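Local coordinates for pyrethroid hydrolase (Sphingobium faniae, PDB 5Y5R), which hydrolyses the ester bond of pyrethroid insecticides, probably including cypermethrin and both cis- and trans-permethrin, at residues 21-26 / 237-241; 46-50 / 136-140. One frame throughout, in Å; residues are numbered along the deposited sequence.

Overall arrangement
Contact 1 (21-26 / 237-241) and contact 2 (46-50 / 136-140) lie on opposite sides of the chain's centre, with their own centres about 16 and 20 Å from it. Those centres are 32 Å apart and the nearest atoms about 23 Å, so the contacts do not touch. Along the sequence, contact 2 is nested within the loop that contact 1 closes. Contact 1 packs two helices of the alpha/beta-hydrolase core; its Leu240 side chain is about 11 Å from those of Asp202 and His230, the probable charge-relay residues, and about 12 Å from the bound pyrethroid ester. Contact 2 joins surface loops on the far side, where Gly140 is about 10 Å from the bound pyrethroid ester (8NL).

Contact 1: 21-26 / 237-241; sequences AVVPLL and PERLA. With SO4 (sulfate ion), chain H.
Apolar packing dominates this contact, which buries 345 Å² without a hydrogen bond between the segments. Both backbones are helical, 237-241 throughout and 21-26 toward its end, with Leu26 N bonded to Val22 O (3.2 Å) and Ala241 N to Pro237 O (2.7 Å); the closest CA pair is Val22-Pro237 at 5.2 Å. Ala21, Leu25, Pro237 and Ala241 point toward the other segment, Val22 and Leu26 sideways. Pro237 CB, one turn before Ala241, receives Ala21 CB (3.8 Å), Val22 CG2 (3.9 Å) and Leu25 CD1 (4.0 Å); Ala241 CB receives Val22 CG1 (4.0 Å), Leu25 CB (3.8 Å) and Leu26 CD2 (4.0 Å). Val22 is t, both leucines m,t. Leu26 CD2 also makes a tight van der Waals contact with Ala241 O (3.3 Å). This is helix-on-helix packing within the alpha/beta-hydrolase fold: helix 23-28 belongs to the beta-alpha-beta crossover between strands 3-9 and 32-34, and helix 237-249 follows edge strand 222-226. Of the two segments, 237-241 alone binds a sulfate, probably from the crystallisation liquor, at the helix N-terminus, where backbone NH groups lack acceptors within the helix. Glu238 N and Arg239 N donate hydrogen bonds to sulfate O1 (3.1 Å) and O2 (2.8 Å), Arg239 NE and NH2 to sulfate O2 (2.9 Å) and O3 (2.8 Å).

Contact 2: 46-50 / 136-140; sequences GGHLS and DEGRG
The backbone of 136-140 makes a type I' beta turn from Asp136 to Arg139, with Glu137 at phi/psi 55/49 and Gly138 at 69/14, closed by Arg139 N to Asp136 O (3.0 Å). Segment 46-50 passes through Gly46 (122/-28) and Gly47 (76/-163), where a CB would collide with the preceding carbonyl oxygen, and then winds into a short 3-10 segment that takes in Leu49 and Ser50. Gly47 O accepts from both Ser50 N (3.0 Å) and Ser50 OG (2.6 Å). Across the segments, which bury 222 Å² between them, the closest CA pairs are His48-Gly140 (6.4 Å) and Leu49-Arg139 (7.2 Å). The turn is the tip of the antiparallel hairpin 132-135/140-143, which is inserted, in sequence, between core strands 95-101 and 194-199, consistent with the lid insertion of alpha/beta hydrolases; the contact thus ties that hairpin to the loop after core strand 32-34. Among the side chains, His48 (chi1 68°, chi2 -72°) points its CA-CB bond toward the hairpin, and His48 NE2 donates a hydrogen bond to Asp136 OD2 (2.8 Å, bent N-H...O angle of 137°). Its CD2 lies 3.6 Å from Arg139 O and 3.8 Å from Gly140 CA; a CB on Gly140 would lie 3.0 Å from His48 CD2, a clash, so the missing side chain leaves room for the ring. Leu49 (m,t) sets CD2 4.0 Å from Arg139 CB and CD1 3.9 Å from Asp136 OD2.

Contact 1: 21-26 / 237-241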
ATOM      1  N   ALA A  21       5.386  -7.838 -11.877  1.00 25.72           N
ATOM      2  CA  ALA A  21       6.541  -7.371 -12.634  1.00 24.80           C
ATOM      3  C   ALA A  21       7.728  -7.033 -11.739  1.00 25.31           C
ATOM      4  O   ALA A  21       8.871  -7.042 -12.200  1.00 31.54           O
ATOM      5  CB  ALA A  21       6.158  -6.144 -13.460  1.00 27.11           C
ATOM      6  N   VAL A  22       7.487  -6.830 -10.453  1.00 23.12           N
ATOM      7  CA  VAL A  22       8.514  -6.410  -9.524  1.00 23.20           C
ATOM      8  C   VAL A  22       9.165  -7.582  -8.796  1.00 23.06           C
ATOM      9  O   VAL A  22      10.358  -7.530  -8.483  1.00 22.11           O
ATOM     10  CB  VAL A  22       7.861  -5.403  -8.550  1.00 19.79           C
ATOM     11  CG1 VAL A  22       8.854  -4.858  -7.587  1.00 20.97           C
ATOM     12  CG2 VAL A  22       7.298  -4.244  -9.350  1.00 18.47           C
ATOM     13  N   VAL A  23       8.420  -8.650  -8.527  1.00 22.55           N
ATOM     14  CA  VAL A  23       8.920  -9.717  -7.666  1.00 23.57           C
ATOM     15  C   VAL A  23      10.232 -10.331  -8.166  1.00 26.93           C
ATOM     16  O   VAL A  23      11.226 -10.336  -7.417  1.00 22.97           O
ATOM     17  CB  VAL A  23       7.834 -10.782  -7.477  1.00 28.53           C
ATOM     18  CG1 VAL A  23       8.439 -12.036  -6.889  1.00 20.10           C
ATOM     19  CG2 VAL A  23       6.730 -10.211  -6.576  1.00 21.52           C
ATOM     20  N   PRO A  24      10.308 -10.834  -9.404  1.00 28.05           N
ATOM     21  CA  PRO A  24      11.580 -11.407  -9.865  1.00 27.02           C
ATOM     22  C   PRO A  24      12.736 -10.421  -9.854  1.00 29.91           C
ATOM     23  O   PRO A  24      13.880 -10.843  -9.620  1.00 27.69           O
ATOM     24  CB  PRO A  24      11.252 -11.882 -11.287  1.00 28.35           C
ATOM     25  CG  PRO A  24      10.064 -11.048 -11.708  1.00 27.27           C
ATOM     26  CD  PRO A  24       9.276 -10.908 -10.462  1.00 26.59           C
ATOM     27  N   LEU A  25      12.479  -9.120 -10.079  1.00 26.47           N
ATOM     28  CA  LEU A  25      13.587  -8.162 -10.092  1.00 28.65           C
ATOM     29  C   LEU A  25      14.235  -8.035  -8.720  1.00 28.17           C
ATOM     30  O   LEU A  25      15.469  -7.988  -8.615  1.00 35.65           O
ATOM     31  CB  LEU A  25      13.122  -6.795 -10.580  1.00 30.12           C
ATOM     32  CG  LEU A  25      12.568  -6.837 -12.002  1.00 25.81           C
ATOM     33  CD1 LEU A  25      12.012  -5.483 -12.396  1.00 22.59           C
ATOM     34  CD2 LEU A  25      13.609  -7.349 -12.972  1.00 26.81           C
ATOM     35  N   LEU A  26      13.432  -7.993  -7.658  1.00 29.41           N
ATOM     36  CA  LEU A  26      13.984  -7.985  -6.303  1.00 29.61           C
ATOM     37  C   LEU A  26      14.623  -9.334  -5.953  1.00 30.14           C
ATOM     38  O   LEU A  26      15.642  -9.378  -5.248  1.00 30.17           O
ATOM     39  CB  LEU A  26      12.886  -7.601  -5.296  1.00 23.92           C
ATOM     40  CG  LEU A  26      12.310  -6.174  -5.395  1.00 28.66           C
ATOM     41  CD1 LEU A  26      11.057  -5.987  -4.539  1.00 25.48           C
ATOM     42  CD2 LEU A  26      13.336  -5.161  -4.987  1.00 21.12           C
ATOM     43  N   PRO A 237       8.649  -1.025 -13.317  1.00 18.59           N
ATOM     44  CA  PRO A 237       9.080  -2.003 -12.307  1.00 17.69           C
ATOM     45  C   PRO A 237      10.570  -1.975 -12.031  1.00 18.70           C
ATOM     46  O   PRO A 237      10.975  -2.186 -10.884  1.00 18.49           O
ATOM     47  CB  PRO A 237       8.674  -3.355 -12.928  1.00 16.15           C
ATOM     48  CG  PRO A 237       8.607  -3.083 -14.394  1.00 18.43           C
ATOM     49  CD  PRO A 237       8.083  -1.667 -14.514  1.00 19.10           C
ATOM     50  N   GLU A 238      11.387  -1.739 -13.062  1.00 25.57           N
ATOM     51  CA  GLU A 238      12.847  -1.731 -12.913  1.00 23.62           C
ATOM     52  C   GLU A 238      13.306  -0.596 -12.000  1.00 22.25           C
ATOM     53  O   GLU A 238      14.037  -0.821 -11.026  1.00 23.37           O
ATOM     54  CB  GLU A 238      13.485  -1.585 -14.291  1.00 23.61           C
ATOM     55  CG  GLU A 238      13.423  -2.800 -15.221  1.00 33.32           C
ATOM     56  CD  GLU A 238      14.484  -3.842 -14.912  1.00 43.91           C
ATOM     57  OE1 GLU A 238      15.184  -3.701 -13.881  1.00 44.61           O
ATOM     58  OE2 GLU A 238      14.633  -4.798 -15.714  1.00 46.58           O
ATOM     59  N   ARG A 239      12.859   0.634 -12.291  1.00 19.43           N
ATOM     60  CA  ARG A 239      13.222   1.776 -11.462  1.00 20.73           C
ATOM     61  C   ARG A 239      12.656   1.625 -10.064  1.00 24.30           C
ATOM     62  O   ARG A 239      13.303   1.994  -9.073  1.00 19.67           O
ATOM     63  CB  ARG A 239      12.707   3.079 -12.084  1.00 22.65           C
ATOM     64  CG  ARG A 239      13.519   3.538 -13.305  1.00 30.01           C
ATOM     65  CD  ARG A 239      12.883   4.659 -14.127  1.00 22.29           C
ATOM     66  NE  ARG A 239      11.922   4.127 -15.103  1.00 29.94           N
ATOM     67  CZ  ARG A 239      11.247   4.854 -16.006  1.00 33.31           C
ATOM     68  NH1 ARG A 239      11.436   6.164 -16.115  1.00 23.71           N
ATOM     69  NH2 ARG A 239      10.381   4.257 -16.826  1.00 25.50           N
ATOM     70  N   LEU A 240      11.446   1.073  -9.972  1.00 19.80           N
ATOM     71  CA  LEU A 240      10.790   0.905  -8.688  1.00 19.19           C
ATOM     72  C   LEU A 240      11.493  -0.133  -7.850  1.00 22.25           C
ATOM     73  O   LEU A 240      11.799   0.115  -6.683  1.00 18.01           O
ATOM     74  CB  LEU A 240       9.321   0.516  -8.898  1.00 16.04           C
ATOM     75  CG  LEU A 240       8.558   0.233  -7.612  1.00 20.11           C
ATOM     76  CD1 LEU A 240       8.669   1.449  -6.673  1.00 20.95           C
ATOM     77  CD2 LEU A 240       7.085  -0.121  -7.891  1.00 15.83           C
ATOM     78  N   ALA A 241      11.778  -1.301  -8.444  1.00 18.78           N
ATOM     79  CA  ALA A 241      12.471  -2.352  -7.714  1.00 20.08           C
ATOM     80  C   ALA A 241      13.882  -1.921  -7.318  1.00 23.28           C
ATOM     81  O   ALA A 241      14.380  -2.318  -6.254  1.00 23.05           O
ATOM     82  CB  ALA A 241      12.499  -3.652  -8.542  1.00 25.60           C
TER
HETATM   83  S   SO4 H 302      11.544   0.615 -16.161  1.00 34.49           S
HETATM   84  O1  SO4 H 302      10.868  -0.647 -15.882  1.00 27.64           O
HETATM   85  O2  SO4 H 302      11.925   1.235 -14.882  1.00 27.27           O
HETATM   86  O3  SO4 H 302      10.653   1.439 -16.962  1.00 25.21           O
HETATM   87  O4  SO4 H 302      12.768   0.379 -16.939  1.00 33.13           O

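Contact 2: 46-50 / 136-140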
ATOM      1  N   GLY A  46     -14.343 -15.562   1.240  1.00 30.03           N
ATOM      2  CA  GLY A  46     -15.365 -14.876   1.983  1.00 29.98           C
ATOM      3  C   GLY A  46     -15.539 -13.438   1.598  1.00 32.16           C
ATOM      4  O   GLY A  46     -16.591 -12.907   1.728  1.00 31.38           O
ATOM      5  N   GLY A  47     -14.494 -12.804   1.120  1.00 27.34           N
ATOM      6  CA  GLY A  47     -14.691 -11.443   0.689  1.00 28.71           C
ATOM      7  C   GLY A  47     -14.793 -10.484   1.862  1.00 23.88           C
ATOM      8  O   GLY A  47     -14.511 -10.824   3.025  1.00 25.30           O
ATOM      9  N   HIS A  48     -15.329  -9.299   1.557  1.00 29.90           N
ATOM     10  CA  HIS A  48     -15.154  -8.142   2.437  1.00 28.68           C
ATOM     11  C   HIS A  48     -15.788  -8.326   3.812  1.00 24.58           C
ATOM     12  O   HIS A  48     -15.242  -7.837   4.800  1.00 25.80           O
ATOM     13  CB  HIS A  48     -15.738  -6.886   1.787  1.00 27.60           C
ATOM     14  CG  HIS A  48     -17.232  -6.898   1.654  1.00 28.59           C
ATOM     15  ND1 HIS A  48     -17.901  -7.689   0.748  1.00 34.68           N
ATOM     16  CD2 HIS A  48     -18.187  -6.203   2.318  1.00 32.99           C
ATOM     17  CE1 HIS A  48     -19.202  -7.481   0.856  1.00 29.76           C
ATOM     18  NE2 HIS A  48     -19.401  -6.584   1.802  1.00 33.63           N
ATOM     19  N   LEU A  49     -16.920  -9.022   3.913  1.00 22.33           N
ATOM     20  CA  LEU A  49     -17.555  -9.114   5.226  1.00 27.06           C
ATOM     21  C   LEU A  49     -16.820 -10.034   6.183  1.00 25.53           C
ATOM     22  O   LEU A  49     -17.131 -10.033   7.384  1.00 25.93           O
ATOM     23  CB  LEU A  49     -19.021  -9.539   5.110  1.00 27.97           C
ATOM     24  CG  LEU A  49     -19.973  -8.591   4.380  1.00 32.48           C
ATOM     25  CD1 LEU A  49     -21.341  -9.247   4.203  1.00 31.64           C
ATOM     26  CD2 LEU A  49     -20.125  -7.276   5.111  1.00 29.86           C
ATOM     27  N   SER A  50     -15.902 -10.858   5.681  1.00 25.12           N
ATOM     28  CA  SER A  50     -15.138 -11.744   6.552  1.00 25.93           C
ATOM     29  C   SER A  50     -14.067 -11.012   7.347  1.00 22.52           C
ATOM     30  O   SER A  50     -13.631 -11.502   8.389  1.00 26.93           O
ATOM     31  CB  SER A  50     -14.501 -12.855   5.705  1.00 26.21           C
ATOM     32  OG  SER A  50     -13.454 -12.328   4.892  1.00 27.62           O
ATOM     33  N   ASP A 136     -23.427  -2.601   0.943  1.00 39.15           N
ATOM     34  CA  ASP A 136     -23.646  -3.209   2.275  1.00 39.32           C
ATOM     35  C   ASP A 136     -23.440  -2.202   3.406  1.00 45.43           C
ATOM     36  O   ASP A 136     -22.667  -2.435   4.343  1.00 44.84           O
ATOM     37  CB  ASP A 136     -22.756  -4.429   2.538  1.00 39.83           C
ATOM     38  CG  ASP A 136     -23.079  -5.603   1.671  1.00 41.06           C
ATOM     39  OD1 ASP A 136     -24.216  -5.671   1.150  1.00 43.61           O
ATOM     40  OD2 ASP A 136     -22.213  -6.503   1.585  1.00 41.93           O
ATOM     41  N   GLU A 137     -24.120  -1.057   3.285  1.00 42.61           N
ATOM     42  CA  GLU A 137     -24.179  -0.040   4.328  1.00 41.24           C
ATOM     43  C   GLU A 137     -22.784   0.410   4.763  1.00 47.87           C
ATOM     44  O   GLU A 137     -22.469   0.508   5.953  1.00 49.58           O
ATOM     45  CB  GLU A 137     -25.002  -0.552   5.508  1.00 40.52           C
ATOM     46  CG  GLU A 137     -26.551  -0.638   5.270  1.00 56.12           C
ATOM     47  CD  GLU A 137     -27.034  -1.538   4.091  1.00 55.63           C
ATOM     48  OE1 GLU A 137     -26.227  -2.121   3.346  1.00 52.46           O
ATOM     49  OE2 GLU A 137     -28.267  -1.676   3.915  1.00 60.11           O
ATOM     50  N   GLY A 138     -21.947   0.725   3.775  1.00 44.62           N
ATOM     51  CA  GLY A 138     -20.631   1.226   4.089  1.00 40.32           C
ATOM     52  C   GLY A 138     -19.701   0.218   4.719  1.00 41.39           C
ATOM     53  O   GLY A 138     -18.676   0.614   5.296  1.00 37.52           O
ATOM     54  N   ARG A 139     -20.033  -1.072   4.666  1.00 40.51           N
ATOM     55  CA  ARG A 139     -19.043  -2.086   4.990  1.00 40.44           C
ATOM     56  C   ARG A 139     -18.258  -2.533   3.764  1.00 35.00           C
ATOM     57  O   ARG A 139     -17.206  -3.156   3.923  1.00 33.95           O
ATOM     58  CB  ARG A 139     -19.697  -3.301   5.669  1.00 46.69           C
ATOM     59  CG  ARG A 139     -20.060  -3.087   7.145  1.00 47.77           C
ATOM     60  CD  ARG A 139     -19.512  -4.179   8.058  1.00 50.77           C
ATOM     61  NE  ARG A 139     -18.331  -3.829   8.763  1.00 47.72           N
ATOM     62  CZ  ARG A 139     -17.483  -4.662   9.302  1.00 49.63           C
ATOM     63  NH1 ARG A 139     -17.642  -5.922   9.223  1.00 46.41           N
ATOM     64  NH2 ARG A 139     -16.446  -4.237   9.923  1.00 45.10           N
ATOM     65  N   GLY A 140     -18.721  -2.196   2.556  1.00 34.63           N
ATOM     66  CA  GLY A 140     -17.981  -2.521   1.357  1.00 32.39           C
ATOM     67  C   GLY A 140     -17.924  -1.371   0.368  1.00 29.64           C
ATOM     68  O   GLY A 140     -18.777  -0.482   0.342  1.00 30.78           O
TER